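Local coordinates for protein 2-dehydropantoate 2-reductase (Geobacter metallireducens, PDB 3HN2) that probably catalyses the NADPH-dependent reduction of ketopantoate to pantoic acid, a step in pantothenate biosynthesis, at residues Leu179-Ala182 and Arg183-Leu187. Numbering follows the deposited sequence.
Sequences LKRA and RWEKL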
loop_
_atom_site.group_PDB
_atom_site.type_symbol
_atom_site.label_atom_id
_atom_site.label_comp_id
_atom_site.label_asym_id
_atom_site.label_seq_id
_atom_site.Cartn_x
_atom_site.Cartn_y
_atom_site.Cartn_z
ATOM N N LEU A 179 15.903 17.489 -1.872
ATOM C CA LEU A 179 15.385 16.920 -3.115
ATOM C C LEU A 179 16.193 15.691 -3.528
ATOM O O LEU A 179 15.630 14.653 -3.900
ATOM C CB LEU A 179 15.441 17.975 -4.225
ATOM C CG LEU A 179 15.225 17.537 -5.677
ATOM C CD1 LEU A 179 13.804 17.048 -5.876
ATOM C CD2 LEU A 179 15.538 18.683 -6.632
ATOM N N LYS A 180 17.515 15.833 -3.443
ATOM C CA LYS A 180 18.458 14.791 -3.800
ATOM C C LYS A 180 18.158 13.490 -3.050
ATOM O O LYS A 180 18.132 12.422 -3.658
ATOM C CB LYS A 180 19.883 15.269 -3.518
ATOM C CG LYS A 180 20.967 14.625 -4.372
ATOM C CD LYS A 180 22.346 14.918 -3.787
ATOM C CE LYS A 180 23.462 14.671 -4.788
ATOM N NZ LYS A 180 23.674 15.844 -5.683
ATOM N N ARG A 181 17.910 13.596 -1.742
ATOM C CA ARG A 181 17.592 12.436 -0.905
ATOM C C ARG A 181 16.299 11.764 -1.351
ATOM O O ARG A 181 16.275 10.567 -1.543
ATOM C CB ARG A 181 17.518 12.816 0.577
ATOM C CG ARG A 181 17.167 11.643 1.499
ATOM C CD ARG A 181 16.957 12.097 2.930
ATOM N NE ARG A 181 15.952 11.267 3.582
ATOM C CZ ARG A 181 16.185 10.445 4.600
ATOM N NH1 ARG A 181 17.397 10.355 5.130
ATOM N NH2 ARG A 181 15.193 9.726 5.101
ATOM N N ALA A 182 15.260 12.566 -1.561
ATOM C CA ALA A 182 13.939 12.101 -1.978
ATOM C C ALA A 182 13.922 11.325 -3.303
ATOM O O ALA A 182 13.143 10.377 -3.454
ATOM C CB ALA A 182 12.983 13.279 -2.039
ATOM N N ARG A 183 14.767 11.741 -4.253
ATOM C CA ARG A 183 14.977 11.027 -5.519
ATOM C C ARG A 183 15.537 9.635 -5.239
ATOM O O ARG A 183 15.040 8.633 -5.765
ATOM C CB ARG A 183 15.947 11.803 -6.429
ATOM C CG ARG A 183 15.372 13.073 -7.066
ATOM C CD ARG A 183 14.886 12.831 -8.495
ATOM N NE ARG A 183 13.693 13.623 -8.781
ATOM C CZ ARG A 183 12.847 13.389 -9.781
ATOM N NH1 ARG A 183 11.790 14.174 -9.945
ATOM N NH2 ARG A 183 13.049 12.378 -10.615
ATOM N N TRP A 184 16.562 9.589 -4.389
ATOM C CA TRP A 184 17.181 8.341 -3.966
ATOM C C TRP A 184 16.237 7.476 -3.134
ATOM O O TRP A 184 16.309 6.247 -3.185
ATOM C CB TRP A 184 18.454 8.627 -3.174
ATOM C CG TRP A 184 19.653 8.849 -4.034
ATOM C CD1 TRP A 184 20.221 10.051 -4.357
ATOM C CD2 TRP A 184 20.442 7.844 -4.685
ATOM N NE1 TRP A 184 21.315 9.855 -5.166
ATOM C CE2 TRP A 184 21.471 8.512 -5.388
ATOM C CE3 TRP A 184 20.373 6.447 -4.753
ATOM C CZ2 TRP A 184 22.431 7.828 -6.143
ATOM C CZ3 TRP A 184 21.332 5.765 -5.504
ATOM C CH2 TRP A 184 22.345 6.459 -6.187
ATOM N N GLU A 185 15.361 8.128 -2.373
ATOM C CA GLU A 185 14.337 7.448 -1.590
ATOM C C GLU A 185 13.386 6.670 -2.496
ATOM O O GLU A 185 13.012 5.546 -2.176
ATOM C CB GLU A 185 13.553 8.451 -0.735
ATOM C CG GLU A 185 14.336 9.089 0.420
ATOM C CD GLU A 185 13.455 9.938 1.335
ATOM O OE1 GLU A 185 12.473 10.544 0.847
ATOM O OE2 GLU A 185 13.747 10.001 2.549
ATOM N N LYS A 186 13.019 7.267 -3.632
ATOM C CA LYS A 186 12.131 6.615 -4.596
ATOM C C LYS A 186 12.859 5.555 -5.414
ATOM O O LYS A 186 12.238 4.609 -5.897
ATOM C CB LYS A 186 11.478 7.632 -5.533
ATOM C CG LYS A 186 10.113 7.178 -6.025
ATOM C CD LYS A 186 9.788 7.711 -7.404
ATOM C CE LYS A 186 8.564 7.009 -7.969
ATOM N NZ LYS A 186 8.122 7.587 -9.267
ATOM N N LEU A 187 14.174 5.727 -5.566
ATOM C CA LEU A 187 15.035 4.744 -6.232
ATOM C C LEU A 187 15.119 3.434 -5.455
ATOM O O LEU A 187 15.298 2.374 -6.050
ATOM C CB LEU A 187 16.443 5.320 -6.465
ATOM C CG LEU A 187 16.904 5.731 -7.873
ATOM C CD1 LEU A 187 15.768 5.860 -8.899
ATOM C CD2 LEU A 187 17.753 7.019 -7.837
#
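Glu185 OE2 is gripped by two nitrogens of Arg181, one helical turn earlier: NE at 2.7 Å and, more weakly, NH2 at 2.9 Å from that same oxygen. It is an i to i+4 salt bridge, for which an arginine and a glutamate on one helix are long enough to meet. Both bonds are bent and share one oxygen, and the guanidinium and carboxylate planes are turned 70° apart, with NE above the carboxylate plane, so this is not the flat, two-oxygen pairing. Arg181 has CG anti to its backbone N (chi1 179°), while CG of Glu185 lies anti to the carbonyl carbon (chi1 -69°), which leans the acid back toward the arginine. NH1 of Arg181 is bonded to the carbonyl oxygen of Thr235, so one guanidinium serves both the helix and a loop. With an alanine at Arg181 the Glu185 carboxylate would probably be left without its positive mate, and the helix would lose this tie to the loop.

Beneath this pair runs ordinary alpha-helical bonding, as from Glu185 N to Arg181 O at 2.7 Å. Ala182 CA lies 3.5 Å from Glu185 OE1, and its small methyl suits the contact with Val125. The indole of Trp184 presents its CD1 edge to Lys180 O at 3.2 Å, and its broad apolar surface suits a buried site.

The segment opens helix 179-200. Arg183 forms a salt bridge with Glu109 and gives NH2 to Gln103 O. Ala182 and Lys186 touch strand 121-129 of the Rossmann-type domain, while Trp184 packs on helices 211-229 and 271-284 of the C-terminal helical domain, so these first turns join the two domains.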